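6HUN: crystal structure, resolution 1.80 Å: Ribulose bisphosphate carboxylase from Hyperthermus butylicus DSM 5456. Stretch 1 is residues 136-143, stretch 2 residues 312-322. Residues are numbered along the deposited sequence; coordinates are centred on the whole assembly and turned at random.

Stretch 1, residues 136-143: RVEDVYFP
Stretch 2 312-322: MFLVAKLARMA

What fills the apolar centre of this contact? L314 does, with its CA-to-CB bond pointing toward the strand and more area covered than any other residue here. Its chi1 is t (175°) and chi2 p (60°), which sets CD2 3.5 Å from V137 CG1 and 3.9 Å from V140 CG2. Both valines are t (-170° and 177°) with CA-to-CB bonds directed sideways, so they offer methyl groups to the leucine without pointing at the helix. These are close van der Waals contacts in a buried setting.

How do the backbones lie to bring these side chains together? Residues 136-141 form the end of a strand that begins earlier in the chain, and 312-322 are helical throughout, with i to i-4 hydrogen bonds running from A316 N to M312 O, at 2.9 Å, through A322 N to L318 O, also at 2.9 Å. The two axes approach to 7.1 Å and run in broadly the same direction, at a signed crossing angle of 39°. In register, D139 CA lies nearest L314 CA, at 5.3 Å; farther along, F142 CA and M321 CA stand 10.0 Å apart, a gap bridged by their side chains. The strand is uneven: E138 has phi/psi of -88/-40, while D139 is extended at -165/162.

What occupies the wider gap? F142, just past the strand, has its CA-to-CB bond pointing toward the helix, with chi1 m (-64°) and chi2 -74°. M321 (m, t, p) lays its thioether over one ring face: SD is 3.8 Å from the F142 ring centroid, a sulfur-aromatic contact, and CE lies 4.0 Å from that centroid, only 4° off the normal, as a CH-pi contact. K317 CD meets the ring edge, 3.8 Å from F142 CE2, and L318 CD2 comes within 3.9 Å of F142 CZ.

How is the polar edge held? K317, with chi angles 168°, -178°, -99° and -165°, carries its charge to the strand. NZ donates to V140 O at 2.7 Å and to D139 OD1 at 3.2 Å, the latter also a salt bridge. D139 (chi1 -163°, chi2 4°) also uses OD1 to accept from V140 N at 2.7 Å. Water 2 accepts from K317 NZ and donates to D139 OD2, each at 2.6 Å, providing a second link between the charged groups. At the first residue of the stretch, R136 NH2 makes a salt bridge to E138 OE1 at 2.9 Å, and water 1 accepts from M312 N at 2.9 Å and, weakly, from R136 NH1 at 3.0 Å.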

ATOM      1  N   ARG A 136       9.973   8.254   9.967  1.00 19.48           N
ATOM      2  CA  ARG A 136       9.489   6.917  10.285  1.00 18.44           C
ATOM      3  C   ARG A 136       8.345   6.970  11.293  1.00 19.72           C
ATOM      4  O   ARG A 136       8.453   7.602  12.360  1.00 21.34           O
ATOM      5  CB  ARG A 136      10.579   6.017  10.856  1.00 23.82           C
ATOM      6  CG  ARG A 136      10.220   4.621  10.439  1.00 26.91           C
ATOM      7  CD  ARG A 136      10.543   3.642  11.292  1.00 29.11           C
ATOM      8  NE  ARG A 136      10.743   2.405  10.579  1.00 29.33           N
ATOM      9  CZ  ARG A 136      11.001   1.300  11.240  1.00 25.70           C
ATOM     10  NH1 ARG A 136      11.306   0.205  10.610  1.00 24.40           N
ATOM     11  NH2 ARG A 136      11.047   1.401  12.560  1.00 28.69           N
ATOM     12  N   VAL A 137       7.249   6.331  10.968  1.00 20.36           N
ATOM     13  CA  VAL A 137       6.131   6.297  11.923  1.00 20.70           C
ATOM     14  C   VAL A 137       6.357   5.068  12.779  1.00 20.01           C
ATOM     15  O   VAL A 137       6.283   3.945  12.272  1.00 17.93           O
ATOM     16  CB  VAL A 137       4.754   6.256  11.236  1.00 20.71           C
ATOM     17  CG1 VAL A 137       3.698   6.474  12.347  1.00 19.88           C
ATOM     18  CG2 VAL A 137       4.666   7.404  10.217  1.00 20.40           C
ATOM     19  N   GLU A 138       6.658   5.281  14.058  1.00 22.42           N
ATOM     20  CA  GLU A 138       7.074   4.161  14.897  1.00 23.37           C
ATOM     21  C   GLU A 138       5.879   3.450  15.565  1.00 21.14           C
ATOM     22  O   GLU A 138       5.860   2.209  15.677  1.00 21.26           O
ATOM     23  CB  GLU A 138       8.038   4.663  15.987  1.00 28.50           C
ATOM     24  CG  GLU A 138       9.280   5.402  15.499  1.00 25.57           C
ATOM     25  CD  GLU A 138      10.369   4.469  14.930  1.00 27.22           C
ATOM     26  OE1 GLU A 138      10.112   3.305  14.568  1.00 28.78           O
ATOM     27  OE2 GLU A 138      11.514   4.945  14.755  1.00 38.44           O
ATOM     28  N   ASP A 139       4.895   4.222  16.025  1.00 21.90           N
ATOM     29  CA  ASP A 139       3.762   3.651  16.715  1.00 24.79           C
ATOM     30  C   ASP A 139       2.668   4.708  16.786  1.00 27.17           C
ATOM     31  O   ASP A 139       2.932   5.905  16.695  1.00 24.80           O
ATOM     32  CB  ASP A 139       4.164   3.225  18.150  1.00 25.27           C
ATOM     33  CG  ASP A 139       3.153   2.248  18.777  1.00 28.67           C
ATOM     34  OD1 ASP A 139       2.180   1.853  18.070  1.00 26.79           O
ATOM     35  OD2 ASP A 139       3.399   1.830  19.941  1.00 31.43           O
ATOM     36  N   VAL A 140       1.453   4.247  17.056  1.00 24.07           N
ATOM     37  CA  VAL A 140       0.305   5.153  17.208  1.00 23.86           C
ATOM     38  C   VAL A 140      -0.532   4.546  18.291  1.00 26.51           C
ATOM     39  O   VAL A 140      -0.808   3.343  18.242  1.00 28.80           O
ATOM     40  CB  VAL A 140      -0.518   5.305  15.907  1.00 22.78           C
ATOM     41  CG1 VAL A 140      -1.738   6.210  16.156  1.00 25.38           C
ATOM     42  CG2 VAL A 140       0.339   5.964  14.816  1.00 21.48           C
ATOM     43  N   TYR A 141      -0.907   5.391  19.267  1.00 28.03           N
ATOM     44  CA  TYR A 141      -1.790   5.008  20.350  1.00 30.09           C
ATOM     45  C   TYR A 141      -3.194   5.358  19.912  1.00 30.93           C
ATOM     46  O   TYR A 141      -3.454   6.509  19.508  1.00 31.77           O
ATOM     47  CB  TYR A 141      -1.448   5.783  21.612  1.00 32.81           C
ATOM     48  CG  TYR A 141      -2.646   5.847  22.571  1.00 35.65           C
ATOM     49  CD1 TYR A 141      -2.971   4.745  23.331  1.00 39.83           C
ATOM     50  CD2 TYR A 141      -3.446   6.972  22.658  1.00 37.85           C
ATOM     51  CE1 TYR A 141      -4.064   4.761  24.247  1.00 41.54           C
ATOM     52  CE2 TYR A 141      -4.591   7.011  23.574  1.00 40.80           C
ATOM     53  CZ  TYR A 141      -4.862   5.880  24.336  1.00 42.60           C
ATOM     54  OH  TYR A 141      -5.920   5.829  25.222  1.00 44.17           O
ATOM     55  N   PHE A 142      -4.087   4.370  19.983  1.00 30.88           N
ATOM     56  CA  PHE A 142      -5.484   4.547  19.621  1.00 31.87           C
ATOM     57  C   PHE A 142      -6.312   4.594  20.898  1.00 34.97           C
ATOM     58  O   PHE A 142      -6.270   3.623  21.665  1.00 35.32           O
ATOM     59  CB  PHE A 142      -5.966   3.420  18.722  1.00 29.88           C
ATOM     60  CG  PHE A 142      -5.262   3.404  17.401  1.00 32.30           C
ATOM     61  CD1 PHE A 142      -5.577   4.358  16.457  1.00 36.26           C
ATOM     62  CD2 PHE A 142      -4.251   2.534  17.159  1.00 33.51           C
ATOM     63  CE1 PHE A 142      -4.905   4.385  15.227  1.00 36.23           C
ATOM     64  CE2 PHE A 142      -3.593   2.532  15.905  1.00 29.31           C
ATOM     65  CZ  PHE A 142      -3.919   3.467  14.976  1.00 31.95           C
ATOM     66  N   PRO A 143      -7.055   5.667  21.169  1.00 37.44           N
ATOM     67  CA  PRO A 143      -7.913   5.687  22.411  1.00 40.77           C
ATOM     68  C   PRO A 143      -9.130   4.801  22.254  1.00 41.06           C
ATOM     69  O   PRO A 143      -9.551   4.498  21.131  1.00 39.25           O
ATOM     70  CB  PRO A 143      -8.318   7.156  22.545  1.00 43.30           C
ATOM     71  CG  PRO A 143      -8.289   7.702  21.176  1.00 41.41           C
ATOM     72  CD  PRO A 143      -7.156   6.940  20.420  1.00 37.72           C
ATOM     73  N   MET A 312       7.207  -2.220  11.291  1.00 17.30           N
ATOM     74  CA  MET A 312       6.361  -3.394  11.133  1.00 16.51           C
ATOM     75  C   MET A 312       5.449  -3.529  12.357  1.00 19.10           C
ATOM     76  O   MET A 312       4.344  -4.069  12.256  1.00 19.24           O
ATOM     77  CB  MET A 312       7.241  -4.665  10.991  1.00 21.72           C
ATOM     78  CG  MET A 312       6.365  -5.983  10.904  1.00 22.60           C
ATOM     79  SD  MET A 312       5.435  -6.005   9.300  1.00 23.62           S
ATOM     80  CE  MET A 312       3.889  -6.757   9.881  1.00 24.02           C
ATOM     81  N   PHE A 313       5.924  -3.068  13.514  1.00 18.09           N
ATOM     82  CA  PHE A 313       5.087  -3.039  14.715  1.00 20.39           C
ATOM     83  C   PHE A 313       3.738  -2.373  14.419  1.00 19.12           C
ATOM     84  O   PHE A 313       2.682  -2.905  14.756  1.00 18.72           O
ATOM     85  CB  PHE A 313       5.870  -2.322  15.816  1.00 22.38           C
ATOM     86  CG  PHE A 313       5.158  -2.288  17.181  1.00 22.10           C
ATOM     87  CD1 PHE A 313       4.208  -1.303  17.445  1.00 23.93           C
ATOM     88  CD2 PHE A 313       5.498  -3.217  18.204  1.00 22.80           C
ATOM     89  CE1 PHE A 313       3.573  -1.210  18.750  1.00 27.42           C
ATOM     90  CE2 PHE A 313       4.872  -3.141  19.433  1.00 28.97           C
ATOM     91  CZ  PHE A 313       3.916  -2.162  19.718  1.00 25.14           C
ATOM     92  N   LEU A 314       3.760  -1.197  13.808  1.00 17.87           N
ATOM     93  CA  LEU A 314       2.507  -0.482  13.576  1.00 17.53           C
ATOM     94  C   LEU A 314       1.688  -1.163  12.476  1.00 17.01           C
ATOM     95  O   LEU A 314       0.447  -1.213  12.530  1.00 18.17           O
ATOM     96  CB  LEU A 314       2.837   0.992  13.283  1.00 18.70           C
ATOM     97  CG  LEU A 314       1.656   1.914  12.879  1.00 18.90           C
ATOM     98  CD1 LEU A 314       0.639   1.942  14.010  1.00 20.76           C
ATOM     99  CD2 LEU A 314       2.052   3.344  12.524  1.00 21.12           C
ATOM    100  N   VAL A 315       2.362  -1.704  11.460  1.00 16.57           N
ATOM    101  CA  VAL A 315       1.603  -2.427  10.446  1.00 18.89           C
ATOM    102  C   VAL A 315       0.846  -3.592  11.110  1.00 18.38           C
ATOM    103  O   VAL A 315      -0.307  -3.871  10.777  1.00 17.61           O
ATOM    104  CB  VAL A 315       2.570  -2.950   9.373  1.00 19.69           C
ATOM    105  CG1 VAL A 315       1.843  -3.948   8.403  1.00 18.85           C
ATOM    106  CG2 VAL A 315       3.234  -1.773   8.621  1.00 17.57           C
ATOM    107  N   ALA A 316       1.507  -4.307  12.030  1.00 15.90           N
ATOM    108  CA  ALA A 316       0.847  -5.407  12.734  1.00 16.41           C
ATOM    109  C   ALA A 316      -0.318  -4.927  13.596  1.00 23.68           C
ATOM    110  O   ALA A 316      -1.398  -5.551  13.626  1.00 20.39           O
ATOM    111  CB  ALA A 316       1.864  -6.197  13.625  1.00 17.17           C
ATOM    112  N   LYS A 317      -0.151  -3.798  14.271  1.00 20.36           N
ATOM    113  CA  LYS A 317      -1.257  -3.245  15.055  1.00 20.45           C
ATOM    114  C   LYS A 317      -2.444  -2.861  14.168  1.00 22.44           C
ATOM    115  O   LYS A 317      -3.607  -3.163  14.491  1.00 20.86           O
ATOM    116  CB  LYS A 317      -0.708  -2.037  15.826  1.00 30.05           C
ATOM    117  CG  LYS A 317      -1.741  -1.194  16.454  1.00 40.06           C
ATOM    118  CD  LYS A 317      -1.053  -0.023  17.139  1.00 43.36           C
ATOM    119  CE  LYS A 317      -0.913  -0.285  18.575  1.00 36.06           C
ATOM    120  NZ  LYS A 317      -0.586   0.931  19.376  1.00 29.01           N
ATOM    121  N   LEU A 318      -2.182  -2.268  13.006  1.00 17.85           N
ATOM    122  CA  LEU A 318      -3.304  -1.907  12.119  1.00 18.52           C
ATOM    123  C   LEU A 318      -3.964  -3.169  11.556  1.00 17.49           C
ATOM    124  O   LEU A 318      -5.167  -3.200  11.350  1.00 20.17           O
ATOM    125  CB  LEU A 318      -2.799  -1.017  10.969  1.00 20.69           C
ATOM    126  CG  LEU A 318      -2.255   0.376  11.400  1.00 19.75           C
ATOM    127  CD1 LEU A 318      -1.545   1.042  10.182  1.00 18.65           C
ATOM    128  CD2 LEU A 318      -3.373   1.248  11.803  1.00 20.89           C
ATOM    129  N   ALA A 319      -3.163  -4.196  11.241  1.00 19.95           N
ATOM    130  CA  ALA A 319      -3.737  -5.467  10.773  1.00 19.82           C
ATOM    131  C   ALA A 319      -4.669  -6.106  11.814  1.00 19.28           C
ATOM    132  O   ALA A 319      -5.751  -6.615  11.483  1.00 20.04           O
ATOM    133  CB  ALA A 319      -2.593  -6.421  10.433  1.00 20.96           C
ATOM    134  N   ARG A 320      -4.305  -6.007  13.088  1.00 19.88           N
ATOM    135  CA  ARG A 320      -5.151  -6.543  14.137  1.00 24.34           C
ATOM    136  C   ARG A 320      -6.437  -5.728  14.268  1.00 27.92           C
ATOM    137  O   ARG A 320      -7.528  -6.284  14.407  1.00 23.28           O
ATOM    138  CB  ARG A 320      -4.367  -6.524  15.444  1.00 21.67           C
ATOM    139  CG  ARG A 320      -5.259  -6.972  16.628  1.00 23.84           C
ATOM    140  CD  ARG A 320      -4.354  -7.165  17.908  1.00 24.85           C
ATOM    141  NE  ARG A 320      -5.184  -7.580  19.070  1.00 27.21           N
ATOM    142  CZ  ARG A 320      -4.742  -7.679  20.327  1.00 28.82           C
ATOM    143  NH1 ARG A 320      -3.480  -7.373  20.607  1.00 28.40           N
ATOM    144  NH2 ARG A 320      -5.576  -8.047  21.315  1.00 31.20           N
ATOM    145  N   MET A 321      -6.326  -4.403  14.199  1.00 22.95           N
ATOM    146  CA  MET A 321      -7.542  -3.567  14.207  1.00 26.24           C
ATOM    147  C   MET A 321      -8.466  -3.894  13.035  1.00 25.46           C
ATOM    148  O   MET A 321      -9.689  -4.040  13.202  1.00 24.49           O
ATOM    149  CB  MET A 321      -7.108  -2.098  14.134  1.00 27.07           C
ATOM    150  CG  MET A 321      -6.407  -1.654  15.383  1.00 29.25           C
ATOM    151  SD  MET A 321      -5.566  -0.060  15.135  1.00 30.97           S
ATOM    152  CE  MET A 321      -7.075   0.755  14.673  1.00 27.77           C
ATOM    153  N   ALA A 322      -7.881  -4.030  11.835  1.00 21.66           N
ATOM    154  CA  ALA A 322      -8.688  -4.217  10.629  1.00 22.67           C
ATOM    155  C   ALA A 322      -9.320  -5.583  10.616  1.00 25.55           C
ATOM    156  O   ALA A 322     -10.421  -5.749  10.060  1.00 29.82           O
ATOM    157  CB  ALA A 322      -7.832  -4.036   9.365  1.00 20.91           C
TER
HETATM  158  O   HOH W   1      10.117  -2.514  11.019  1.00 24.63           O
HETATM  159  O   HOH W   2       1.488   0.265  20.854  1.00 32.73           O